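Local coordinates for prenyltransference for protein (Lavandula lanata, PDB 5HC6) that catalyses the head-to-middle condensation of two dimethylallyl diphosphate molecules to lavandulyl diphosphate, using a cis-prenyltransferase fold, at the interface of chains A and B. Numbering follows the deposited sequence. Chains: chain A/B, prenyltransference for protein.

Contact 1: the interface of chains A and B. Residues chain A 148, 152, 169, 174, 206; chain B 148, 152, 174.
B:Ile148, on helix 144-160, pushes its branched side chain against A:Trp206, A:Phe174 and A:Ile148. Its CG2 methyl lies anti to the backbone N (chi1, set by CG1, is -71°), which aims it at the six-membered part of the A:Trp206 indole, 3.9 Å from CZ3. The same methyl sits over one face of the A:Phe174 ring, 4.0 Å above the plane and displaced toward the rim, while the extended CG1 branch carries CD1 tip to tip against CD1 of A:Ile148.

B:Ala152, one helical turn further on, meets the same ring on the side that B:Ile148 covers, its CB 3.6 Å from CE1 of A:Phe174. A:Phe174, on the short helix 171-176, is thus shared by two residues of the partner's helix, its CZ and CE2 facing the isoleucine and its CE1 and CD1 the alanine. A:Trp206 supports it from within chain A, since CD2 of A:Phe174 rests on one indole face, 3.6 Å above the plane; the tryptophan therefore both backs the phenylalanine and touches the partner.

The two-fold repeats the arrangement, A:Ile148 and A:Ala152 meeting B:Phe174 over a face and near CE1, both on one side of the ring. This is an apolar helix-to-helix patch of a homodimer, the usual assembly of cis-prenyltransferases. At its margin, A:Ile169 brings its CD1 methyl 4.0 Å from the backbone O of B:Ala152.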
loop_
_atom_site.group_PDB
_atom_site.type_symbol
_atom_site.label_atom_id
_atom_site.label_comp_id
_atom_site.label_asym_id
_atom_site.label_seq_id
_atom_site.Cartn_x
_atom_site.Cartn_y
_atom_site.Cartn_z
ATOM N N ILE A 148 3.715 -3.514 -10.957
ATOM C CA ILE A 148 5.096 -3.376 -10.621
ATOM C C ILE A 148 5.959 -4.420 -11.391
ATOM O O ILE A 148 7.059 -4.093 -11.850
ATOM C CB ILE A 148 5.288 -3.560 -9.154
ATOM C CG1 ILE A 148 4.721 -2.360 -8.381
ATOM C CG2 ILE A 148 6.745 -3.664 -8.804
ATOM C CD1 ILE A 148 4.592 -2.604 -6.910
ATOM N N ALA A 152 8.920 -3.718 -14.137
ATOM C CA ALA A 152 10.276 -4.190 -13.963
ATOM C C ALA A 152 10.728 -5.007 -15.197
ATOM O O ALA A 152 11.887 -5.025 -15.530
ATOM C CB ALA A 152 10.400 -5.000 -12.696
ATOM N N ILE A 169 18.189 3.390 -12.908
ATOM C CA ILE A 169 16.855 3.087 -12.432
ATOM C C ILE A 169 16.597 3.876 -11.138
ATOM O O ILE A 169 17.303 3.705 -10.144
ATOM C CB ILE A 169 16.688 1.573 -12.230
ATOM C CG1 ILE A 169 16.925 0.872 -13.565
ATOM C CG2 ILE A 169 15.282 1.244 -11.757
ATOM C CD1 ILE A 169 17.402 -0.546 -13.429
ATOM N N PHE A 174 11.194 4.251 -12.816
ATOM C CA PHE A 174 10.220 3.199 -12.491
ATOM C C PHE A 174 8.779 3.624 -12.719
ATOM O O PHE A 174 7.963 2.888 -13.247
ATOM C CB PHE A 174 10.396 2.681 -11.046
ATOM C CG PHE A 174 9.962 1.242 -10.891
ATOM C CD1 PHE A 174 10.829 0.215 -11.197
ATOM C CD2 PHE A 174 8.668 0.936 -10.496
ATOM C CE1 PHE A 174 10.425 -1.104 -11.084
ATOM C CE2 PHE A 174 8.247 -0.373 -10.398
ATOM C CZ PHE A 174 9.122 -1.395 -10.705
ATOM N N TRP A 206 2.638 0.588 -5.501
ATOM C CA TRP A 206 3.629 1.624 -5.757
ATOM C C TRP A 206 3.015 3.062 -5.609
ATOM O O TRP A 206 3.619 3.995 -5.118
ATOM C CB TRP A 206 4.144 1.450 -7.201
ATOM C CG TRP A 206 4.962 2.649 -7.613
ATOM C CD1 TRP A 206 4.491 3.824 -8.108
ATOM C CD2 TRP A 206 6.387 2.784 -7.519
ATOM N NE1 TRP A 206 5.533 4.690 -8.310
ATOM C CE2 TRP A 206 6.708 4.080 -7.962
ATOM C CE3 TRP A 206 7.428 1.930 -7.094
ATOM C CZ2 TRP A 206 8.026 4.549 -7.996
ATOM C CZ3 TRP A 206 8.731 2.389 -7.130
ATOM C CH2 TRP A 206 9.019 3.697 -7.574
ATOM N N ILE B 148 11.503 -1.241 -3.513
ATOM C CA ILE B 148 11.140 -1.697 -4.816
ATOM C C ILE B 148 12.197 -1.252 -5.872
ATOM O O ILE B 148 12.530 -2.026 -6.775
ATOM C CB ILE B 148 9.804 -1.155 -5.195
ATOM C CG1 ILE B 148 8.695 -1.831 -4.375
ATOM C CG2 ILE B 148 9.503 -1.412 -6.643
ATOM C CD1 ILE B 148 7.374 -1.135 -4.466
ATOM N N ALA B 152 14.584 -3.625 -8.210
ATOM C CA ALA B 152 14.565 -3.570 -9.656
ATOM C C ALA B 152 15.992 -3.340 -10.208
ATOM O O ALA B 152 16.313 -3.785 -11.282
ATOM C CB ALA B 152 13.614 -2.502 -10.136
ATOM N N PHE B 174 10.840 -11.135 -8.133
ATOM C CA PHE B 174 10.860 -9.785 -7.551
ATOM C C PHE B 174 10.946 -9.786 -6.035
ATOM O O PHE B 174 11.677 -9.024 -5.426
ATOM C CB PHE B 174 9.649 -8.943 -8.012
ATOM C CG PHE B 174 9.951 -7.463 -8.042
ATOM C CD1 PHE B 174 10.562 -6.897 -9.141
ATOM C CD2 PHE B 174 9.672 -6.666 -6.941
ATOM C CE1 PHE B 174 10.867 -5.548 -9.159
ATOM C CE2 PHE B 174 9.988 -5.324 -6.940
ATOM C CZ PHE B 174 10.599 -4.766 -8.045
#

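Contact 2: the interface of chains A and B. Residues chain A 68, 200-202, 205; chain B 209-210.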
loop_
_atom_site.group_PDB
_atom_site.type_symbol
_atom_site.label_atom_id
_atom_site.label_comp_id
_atom_site.label_asym_id
_atom_site.label_seq_id
_atom_site.Cartn_x
_atom_site.Cartn_y
_atom_site.Cartn_z
ATOM N N GLN A 68 -7.365 -11.412 -9.620
ATOM C CA GLN A 68 -7.891 -12.444 -8.728
ATOM C C GLN A 68 -9.376 -12.642 -8.923
ATOM O O GLN A 68 -9.859 -13.757 -8.808
ATOM C CB GLN A 68 -7.676 -12.113 -7.245
ATOM C CG GLN A 68 -6.253 -11.699 -6.836
ATOM C CD GLN A 68 -6.006 -10.186 -6.972
ATOM O OE1 GLN A 68 -5.151 -9.794 -7.725
ATOM N NE2 GLN A 68 -6.796 -9.340 -6.265
ATOM N N LEU A 200 -6.066 -3.401 0.873
ATOM C CA LEU A 200 -5.954 -2.987 -0.518
ATOM C C LEU A 200 -6.368 -4.037 -1.553
ATOM O O LEU A 200 -6.676 -3.688 -2.698
ATOM C CB LEU A 200 -4.514 -2.566 -0.786
ATOM C CG LEU A 200 -3.975 -1.462 0.124
ATOM C CD1 LEU A 200 -2.503 -1.256 -0.177
ATOM C CD2 LEU A 200 -4.772 -0.142 0.015
ATOM N N SER A 201 -6.347 -5.304 -1.152
ATOM C CA SER A 201 -6.685 -6.426 -2.008
ATOM C C SER A 201 -5.950 -6.404 -3.337
ATOM O O SER A 201 -6.509 -6.742 -4.351
ATOM C CB SER A 201 -8.196 -6.493 -2.264
ATOM O OG SER A 201 -8.956 -6.388 -1.053
ATOM N N ASN A 202 -4.699 -5.996 -3.334
ATOM C CA ASN A 202 -3.887 -5.976 -4.540
ATOM C C ASN A 202 -4.296 -4.930 -5.615
ATOM O O ASN A 202 -4.081 -5.105 -6.834
ATOM C CB ASN A 202 -3.690 -7.355 -5.141
ATOM C CG ASN A 202 -2.589 -7.367 -6.215
ATOM O OD1 ASN A 202 -1.591 -6.644 -6.124
ATOM N ND2 ASN A 202 -2.831 -8.101 -7.280
ATOM N N LEU A 205 -0.166 -0.337 -5.424
ATOM C CA LEU A 205 0.803 -0.471 -4.333
ATOM C C LEU A 205 1.886 0.590 -4.408
ATOM O O LEU A 205 2.048 1.418 -3.514
ATOM C CB LEU A 205 1.394 -1.861 -4.462
ATOM C CG LEU A 205 0.747 -3.060 -3.740
ATOM C CD1 LEU A 205 -0.553 -2.927 -2.971
ATOM C CD2 LEU A 205 0.837 -4.301 -4.580
ATOM N N PRO B 209 -0.409 -6.147 -0.273
ATOM C CA PRO B 209 -1.596 -6.266 -1.072
ATOM C C PRO B 209 -2.801 -6.831 -0.350
ATOM O O PRO B 209 -3.897 -6.454 -0.696
ATOM C CB PRO B 209 -1.168 -7.217 -2.184
ATOM C CG PRO B 209 -0.095 -8.042 -1.565
ATOM C CD PRO B 209 0.657 -7.035 -0.773
ATOM N N PHE B 210 -2.582 -7.714 0.623
ATOM C CA PHE B 210 -3.670 -8.305 1.401
ATOM C C PHE B 210 -3.603 -8.100 2.866
ATOM O O PHE B 210 -4.462 -8.565 3.557
ATOM C CB PHE B 210 -3.857 -9.799 1.077
ATOM C CG PHE B 210 -4.245 -10.001 -0.333
ATOM C CD1 PHE B 210 -5.553 -9.736 -0.731
ATOM C CD2 PHE B 210 -3.279 -10.298 -1.291
ATOM C CE1 PHE B 210 -5.933 -9.873 -2.062
ATOM C CE2 PHE B 210 -3.649 -10.428 -2.613
ATOM C CZ PHE B 210 -4.960 -10.211 -2.995
#
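B:Phe210 lays its ring against the backbone of A:Ser201 and A:Asn202, in a loop-to-loop part of the dimer interface of this cis-prenyltransferase, a member of the undecaprenyl diphosphate synthase family. The ring atom CE1 comes 3.5 Å from CA of A:Ser201, and one ring face looks toward the backbone N of A:Asn202, which lies 4.2 Å above the plane and toward the rim. CZ reaches further, to CB of A:Asn202 at 3.8 Å and to the amide NE2 of A:Gln68; that amide stands perpendicular to the ring.

Next to it, the carbonyl O of B:Pro209 accepts a hydrogen bond of 2.8 Å from the backbone N of A:Asn202. The bond is bent, 137° at the hydrogen, with the donor tilted 31° from the carbonyl plane. The pyrrolidine CB of B:Pro209 packs on CA of A:Asn202, 3.8 Å away, and crosses its side chain at a slant.

CG of A:Asn202 is anti to the backbone N (chi1 -167°), sending the carboxamide toward A:Gln68, where ND2 donates to OE1 over 2.9 Å; this nearly straight bond ties together two side chains that both border the B:Phe210 ring. An alanine in place of B:Phe210 would probably open a gap over CA of A:Ser201 and CB of A:Asn202 and leave the NE2 side of the A:Gln68 amide without its packing partner. A:Leu205 also touches the proline, its CD1 4.0 Å from CA of B:Pro209.

About 17 Å separates the C-alpha centres of contact 1 and contact 2, and they share no residue. Sequence still joins them: A:Leu205 in contact 2 is followed directly by A:Trp206 in contact 1, so the stretch 200-206 of one chain serves both. Contact 1 is mostly side chains of helices 144-160 and 171-176, whereas contact 2 brings together loops and includes a backbone hydrogen bond. Contact 1 straddles the two-fold; contact 2 recurs with the chains exchanged. Together they probably hold the relative placement of the two subunits at separate points, with the 200-206 stretch coupling the helical patch to the loop patch.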